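Side-chain contacts in DNMT2 (Spodoptera frugiperda, PDB 4H0N), which probably methylates cytosine 38 in the anticodon loop of tRNA(Asp), using S-adenosyl-L-methionine as methyl donor, and probably has activity on DNA as well: residues 205-210 / 306-311; 211-216 / 282-287. The protein carries 3 engineered substitutions. One frame throughout, in Å; residues are numbered along the deposited sequence.

Contact 1: residues 205-210 / 306-311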
loop_
_atom_site.group_PDB
_atom_site.type_symbol
_atom_site.label_atom_id
_atom_site.label_comp_id
_atom_site.label_asym_id
_atom_site.label_seq_id
_atom_site.Cartn_x
_atom_site.Cartn_y
_atom_site.Cartn_z
ATOM N N GLU A 205 12.810 -14.857 -18.272
ATOM C CA GLU A 205 11.900 -14.575 -19.380
ATOM C C GLU A 205 10.423 -14.763 -19.023
ATOM O O GLU A 205 9.547 -14.437 -19.820
ATOM C CB GLU A 205 12.251 -15.427 -20.607
ATOM C CG GLU A 205 13.193 -14.744 -21.598
ATOM C CD GLU A 205 13.037 -15.271 -23.019
ATOM O OE1 GLU A 205 12.267 -16.236 -23.220
ATOM O OE2 GLU A 205 13.680 -14.715 -23.935
ATOM N N LYS A 206 10.142 -15.281 -17.832
ATOM C CA LYS A 206 8.756 -15.494 -17.429
ATOM C C LYS A 206 8.029 -14.177 -17.150
ATOM O O LYS A 206 6.799 -14.139 -17.094
ATOM C CB LYS A 206 8.676 -16.419 -16.213
ATOM C CG LYS A 206 8.981 -15.756 -14.877
ATOM C CD LYS A 206 9.994 -16.582 -14.098
ATOM C CE LYS A 206 9.648 -16.687 -12.625
ATOM N NZ LYS A 206 10.665 -17.489 -11.889
ATOM N N PHE A 207 8.789 -13.100 -16.986
ATOM C CA PHE A 207 8.203 -11.805 -16.668
ATOM C C PHE A 207 7.895 -10.987 -17.916
ATOM O O PHE A 207 7.303 -9.909 -17.828
ATOM C CB PHE A 207 9.109 -11.019 -15.724
ATOM C CG PHE A 207 9.244 -11.640 -14.368
ATOM C CD1 PHE A 207 8.209 -11.568 -13.456
ATOM C CD2 PHE A 207 10.406 -12.298 -14.005
ATOM C CE1 PHE A 207 8.326 -12.142 -12.209
ATOM C CE2 PHE A 207 10.532 -12.873 -12.757
ATOM C CZ PHE A 207 9.490 -12.796 -11.858
ATOM N N LEU A 208 8.303 -11.500 -19.073
ATOM C CA LEU A 208 8.007 -10.840 -20.340
ATOM C C LEU A 208 6.505 -10.768 -20.548
ATOM O O LEU A 208 5.789 -11.735 -20.306
ATOM C CB LEU A 208 8.669 -11.571 -21.510
ATOM C CG LEU A 208 10.147 -11.259 -21.749
ATOM C CD1 LEU A 208 10.754 -12.274 -22.691
ATOM C CD2 LEU A 208 10.333 -9.851 -22.293
ATOM N N VAL A 209 6.033 -9.611 -20.981
ATOM C CA VAL A 209 4.616 -9.416 -21.236
ATOM C C VAL A 209 4.159 -10.301 -22.405
ATOM O O VAL A 209 4.760 -10.279 -23.485
ATOM C CB VAL A 209 4.322 -7.926 -21.492
ATOM C CG1 VAL A 209 2.862 -7.705 -21.813
ATOM C CG2 VAL A 209 4.732 -7.107 -20.282
ATOM N N PRO A 210 3.108 -11.108 -22.179
ATOM C CA PRO A 210 2.591 -12.077 -23.154
ATOM C C PRO A 210 1.922 -11.412 -24.355
ATOM O O PRO A 210 1.559 -10.240 -24.277
ATOM C CB PRO A 210 1.546 -12.860 -22.349
ATOM C CG PRO A 210 1.879 -12.617 -20.920
ATOM C CD PRO A 210 2.417 -11.220 -20.883
ATOM N N ILE A 306 4.391 -19.383 -2.694
ATOM C CA ILE A 306 3.245 -18.668 -3.250
ATOM C C ILE A 306 3.512 -18.234 -4.697
ATOM O O ILE A 306 4.640 -17.891 -5.064
ATOM C CB ILE A 306 2.786 -17.485 -2.346
ATOM C CG1 ILE A 306 3.185 -16.132 -2.940
ATOM C CG2 ILE A 306 3.305 -17.661 -0.917
ATOM C CD1 ILE A 306 4.157 -15.350 -2.097
ATOM N N SER A 307 2.466 -18.268 -5.516
ATOM C CA SER A 307 2.586 -18.029 -6.949
ATOM C C SER A 307 2.773 -16.561 -7.284
ATOM O O SER A 307 2.591 -15.690 -6.435
ATOM C CB SER A 307 1.331 -18.518 -7.656
ATOM O OG SER A 307 0.201 -17.793 -7.202
ATOM N N MET A 308 3.113 -16.299 -8.542
ATOM C CA MET A 308 3.272 -14.934 -9.031
ATOM C C MET A 308 1.986 -14.121 -8.907
ATOM O O MET A 308 2.022 -12.958 -8.507
ATOM C CB MET A 308 3.749 -14.935 -10.486
ATOM C CG MET A 308 5.167 -15.430 -10.662
ATOM S SD MET A 308 6.268 -14.631 -9.488
ATOM C CE MET A 308 7.801 -15.495 -9.806
ATOM N N LYS A 309 0.855 -14.731 -9.252
ATOM C CA LYS A 309 -0.421 -14.022 -9.237
ATOM C C LYS A 309 -0.831 -13.644 -7.815
ATOM O O LYS A 309 -1.379 -12.567 -7.583
ATOM C CB LYS A 309 -1.506 -14.849 -9.926
ATOM C CG LYS A 309 -1.233 -15.117 -11.406
ATOM C CD LYS A 309 -1.287 -13.839 -12.246
ATOM C CE LYS A 309 -1.065 -14.131 -13.731
ATOM N NZ LYS A 309 0.282 -13.692 -14.196
ATOM N N GLN A 310 -0.545 -14.532 -6.874
ATOM C CA GLN A 310 -0.736 -14.272 -5.469
ATOM C C GLN A 310 0.145 -13.136 -5.013
ATOM O O GLN A 310 -0.273 -12.290 -4.253
ATOM C CB GLN A 310 -0.317 -15.484 -4.654
ATOM C CG GLN A 310 -1.381 -16.163 -3.827
ATOM C CD GLN A 310 -1.480 -17.644 -4.159
ATOM O OE1 GLN A 310 -2.268 -18.371 -3.560
ATOM N NE2 GLN A 310 -0.653 -18.103 -5.110
ATOM N N CYS A 311 1.384 -13.157 -5.473
ATOM C CA CYS A 311 2.397 -12.153 -5.136
ATOM C C CYS A 311 1.935 -10.750 -5.497
ATOM O O CYS A 311 1.969 -9.833 -4.672
ATOM C CB CYS A 311 3.705 -12.432 -5.882
ATOM S SG CYS A 311 4.747 -13.735 -5.189
#
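The methyl end of Met308 carries the apolar contact, reaching into the angle between Lys206 and Phe207. Its CE lies 3.6 Å from Lys206 CE, and from the other side of that angle Phe207 CZ comes to 3.8 Å from the same Met308 CE. Both neighbours cross the methionine at about a right angle. The touch is confined to the methyl end of Met308. Methionine suits the place because its unbranched chain can turn: it folds at chi2 (-48°), then runs on extended to bring CE out to the two partners.

A Met-aromatic contact accompanies this packing. Met308 SD stands 5.3 Å from the centroid of the Phe207 ring, with the sulfur 69° off the ring normal, an oblique approach. Lys206 also serves its own neighbour: its CG lies 3.8 Å above one face of the Phe207 ring, displaced toward the rim. CG reaches that face because it sits between the backbone N and carbonyl carbon (chi1 79°), and two further bends lead the chain on toward Met308. An aliphatic stem ending in an amine is apt here, since the methylenes can pack while the residue remains exposed.

No polar bond joins the two segments; within each, Leu208 N donates to Glu205 O in the 3-10 turn that presents Lys206 and Phe207, and Cys311 N donates to Ser307 O in the first turn of helix 308-316. Ser307 occupies the N-cap of that helix. Pro287 touches both Phe207 and Met308 and so joins the cluster.

With no hydrogen bond or salt bridge across it, the contact depends on dispersion and the polarisable sulfur, a modest surface touch between a loop outside the central sheet and the start of helix 308-316.

Contact 2: residues 211-216 / 282-287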
loop_
_atom_site.group_PDB
_atom_site.type_symbol
_atom_site.label_atom_id
_atom_site.label_comp_id
_atom_site.label_asym_id
_atom_site.label_seq_id
_atom_site.Cartn_x
_atom_site.Cartn_y
_atom_site.Cartn_z
ATOM N N GLU A 211 1.750 -12.168 -25.439
ATOM C CA GLU A 211 1.199 -11.641 -26.685
ATOM C C GLU A 211 -0.218 -11.101 -26.547
ATOM O O GLU A 211 -0.525 -10.020 -27.053
ATOM C CB GLU A 211 1.226 -12.710 -27.775
ATOM C CG GLU A 211 2.612 -13.167 -28.167
ATOM C CD GLU A 211 2.598 -14.060 -29.391
ATOM O OE1 GLU A 211 1.504 -14.531 -29.770
ATOM O OE2 GLU A 211 3.680 -14.282 -29.974
ATOM N N LYS A 212 -1.077 -11.864 -25.879
ATOM C CA LYS A 212 -2.458 -11.446 -25.658
ATOM C C LYS A 212 -2.487 -10.056 -25.029
ATOM O O LYS A 212 -3.289 -9.206 -25.417
ATOM C CB LYS A 212 -3.201 -12.463 -24.782
ATOM C CG LYS A 212 -2.301 -13.196 -23.795
ATOM C CD LYS A 212 -2.946 -13.288 -22.416
ATOM C CE LYS A 212 -1.988 -12.807 -21.317
ATOM N NZ LYS A 212 -2.683 -12.471 -20.027
ATOM N N MET A 213 -1.582 -9.831 -24.079
ATOM C CA MET A 213 -1.405 -8.530 -23.441
ATOM C C MET A 213 -0.872 -7.475 -24.399
ATOM O O MET A 213 -1.298 -6.322 -24.364
ATOM C CB MET A 213 -0.428 -8.655 -22.281
ATOM C CG MET A 213 -1.038 -9.227 -21.035
ATOM S SD MET A 213 -2.453 -8.233 -20.545
ATOM C CE MET A 213 -3.172 -9.305 -19.325
ATOM N N LEU A 214 0.073 -7.880 -25.247
ATOM C CA LEU A 214 0.701 -6.976 -26.198
ATOM C C LEU A 214 -0.305 -6.430 -27.204
ATOM O O LEU A 214 -0.015 -5.466 -27.911
ATOM C CB LEU A 214 1.859 -7.666 -26.918
ATOM C CG LEU A 214 3.090 -8.000 -26.076
ATOM C CD1 LEU A 214 4.165 -8.629 -26.933
ATOM C CD2 LEU A 214 3.623 -6.757 -25.402
ATOM N N ARG A 215 -1.484 -7.043 -27.272
ATOM C CA ARG A 215 -2.566 -6.501 -28.089
ATOM C C ARG A 215 -3.053 -5.169 -27.518
ATOM O O ARG A 215 -3.515 -4.302 -28.257
ATOM C CB ARG A 215 -3.737 -7.486 -28.203
ATOM C CG ARG A 215 -3.446 -8.743 -29.011
ATOM C CD ARG A 215 -4.730 -9.479 -29.404
ATOM N NE ARG A 215 -5.197 -9.108 -30.740
ATOM C CZ ARG A 215 -6.382 -8.565 -31.006
ATOM N NH1 ARG A 215 -7.243 -8.325 -30.028
ATOM N NH2 ARG A 215 -6.710 -8.263 -32.255
ATOM N N CYS A 216 -2.942 -5.010 -26.201
ATOM C CA CYS A 216 -3.388 -3.790 -25.533
ATOM C C CYS A 216 -2.258 -2.778 -25.353
ATOM O O CYS A 216 -2.304 -1.942 -24.449
ATOM C CB CYS A 216 -3.972 -4.116 -24.159
ATOM S SG CYS A 216 -5.213 -5.404 -24.131
ATOM N N LEU A 282 9.359 -5.925 -23.692
ATOM C CA LEU A 282 8.613 -5.389 -22.559
ATOM C C LEU A 282 8.369 -6.489 -21.542
ATOM O O LEU A 282 7.990 -7.598 -21.900
ATOM C CB LEU A 282 7.276 -4.816 -23.012
ATOM C CG LEU A 282 7.372 -3.635 -23.971
ATOM C CD1 LEU A 282 5.998 -3.250 -24.485
ATOM C CD2 LEU A 282 8.031 -2.467 -23.273
ATOM N N ARG A 283 8.597 -6.184 -20.271
ATOM C CA ARG A 283 8.393 -7.159 -19.210
ATOM C C ARG A 283 7.784 -6.485 -17.999
ATOM O O ARG A 283 7.866 -5.269 -17.851
ATOM C CB ARG A 283 9.719 -7.794 -18.802
ATOM C CG ARG A 283 10.625 -6.865 -18.010
ATOM C CD ARG A 283 11.505 -7.669 -17.072
ATOM N NE ARG A 283 12.656 -6.914 -16.588
ATOM C CZ ARG A 283 12.689 -6.259 -15.434
ATOM N NH1 ARG A 283 11.624 -6.256 -14.639
ATOM N NH2 ARG A 283 13.784 -5.605 -15.078
ATOM N N TYR A 284 7.179 -7.280 -17.128
ATOM C CA TYR A 284 6.676 -6.766 -15.866
ATOM C C TYR A 284 7.816 -6.544 -14.874
ATOM O O TYR A 284 8.910 -7.088 -15.037
ATOM C CB TYR A 284 5.661 -7.735 -15.272
ATOM C CG TYR A 284 4.448 -7.959 -16.142
ATOM C CD1 TYR A 284 3.493 -6.965 -16.308
ATOM C CD2 TYR A 284 4.248 -9.174 -16.788
ATOM C CE1 TYR A 284 2.376 -7.168 -17.100
ATOM C CE2 TYR A 284 3.135 -9.388 -17.584
ATOM C CZ TYR A 284 2.204 -8.383 -17.736
ATOM O OH TYR A 284 1.096 -8.599 -18.524
ATOM N N PHE A 285 7.567 -5.728 -13.853
ATOM C CA PHE A 285 8.488 -5.660 -12.729
ATOM C C PHE A 285 8.346 -6.957 -11.938
ATOM O O PHE A 285 7.243 -7.493 -11.812
ATOM C CB PHE A 285 8.187 -4.450 -11.839
ATOM C CG PHE A 285 8.532 -3.120 -12.468
ATOM C CD1 PHE A 285 9.852 -2.691 -12.540
ATOM C CD2 PHE A 285 7.539 -2.294 -12.975
ATOM C CE1 PHE A 285 10.174 -1.469 -13.118
ATOM C CE2 PHE A 285 7.853 -1.071 -13.554
ATOM C CZ PHE A 285 9.170 -0.657 -13.624
ATOM N N THR A 286 9.457 -7.474 -11.428
ATOM C CA THR A 286 9.420 -8.673 -10.597
ATOM C C THR A 286 8.910 -8.291 -9.213
ATOM O O THR A 286 9.039 -7.131 -8.815
ATOM C CB THR A 286 10.814 -9.290 -10.434
ATOM O OG1 THR A 286 11.546 -8.539 -9.459
ATOM C CG2 THR A 286 11.560 -9.297 -11.757
ATOM N N PRO A 287 8.327 -9.258 -8.475
ATOM C CA PRO A 287 7.851 -9.016 -7.106
ATOM C C PRO A 287 8.918 -8.371 -6.230
ATOM O O PRO A 287 8.605 -7.542 -5.373
ATOM C CB PRO A 287 7.549 -10.425 -6.601
ATOM C CG PRO A 287 7.133 -11.162 -7.823
ATOM C CD PRO A 287 8.003 -10.625 -8.927
#
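Met213 curls around the phenol oxygen of Tyr284, and all four of its side-chain atoms stay close to that one group. At the root, Met213 CB lies 4.1 Å from Tyr284 OH. The next atom makes the closest approach, Met213 CG coming to 3.4 Å from Tyr284 OH; it stands beside the backbone N and opposite the carbonyl carbon (chi1 -79°). A bend at chi2 (-56°) then keeps the chain near the oxygen, so that Met213 SD is again 4.1 Å from Tyr284 OH. Even the terminal methyl, Met213 CE, is 4.4 Å from Tyr284 OH. The two side chains cross at about a right angle, and the methionine is laid past the end of the phenol. A flexible thioether can bend in this way, while the long, rigid tyrosine spans the gap from a loop whose backbone lies well back.

The next residue, Leu214, meets Leu282 through CD2 and CD1, 4.3 Å apart, a loose methyl contact fitting for buried branched chains. No hydrogen bond crosses between the segments. Within 282-287, Arg283 NH1 gives a 2.9 Å bond to Tyr284 O, at an N-H...O angle of 157°. The acceptor lies close to the guanidinium plane, and the same NH1 forms a salt bridge with Glu289, so the buried charge has a partner.

Helix 271-278 flanks the contact, where Lys278 touches Leu214. Ile247 of strand 247-248 packs against both Leu282 and Tyr284, and Tyr237 meets the Tyr284 ring edge-to-face. Thr286 caps the start of helix 287-293, so the loop that meets the short, weakly bonded helix 211-214 runs directly into the next helix.

How the contacts relate
Along the chain the segments come in the order 205-210, 211-216, 282-287, 306-311, so both segments of contact 2 fall between the two of contact 1. The contact centres are 10 Å apart. Probable backbone hydrogen bonds lace 205-210 to the extended 282-287: Phe207 O to Tyr284 N at 2.7 Å and Val209 N to Leu282 O at 3.0 Å. Both contacts lie outside the seven-stranded Rossmann-like sheet and far from the cofactor, in a smaller region consistent with the target-recognition part of C5-methyltransferases. Segment 282-287 touches the short helix 211-214 and passes into helix 287-293, whose Pro287 packs on helix 308-316, tying that region to these two helices.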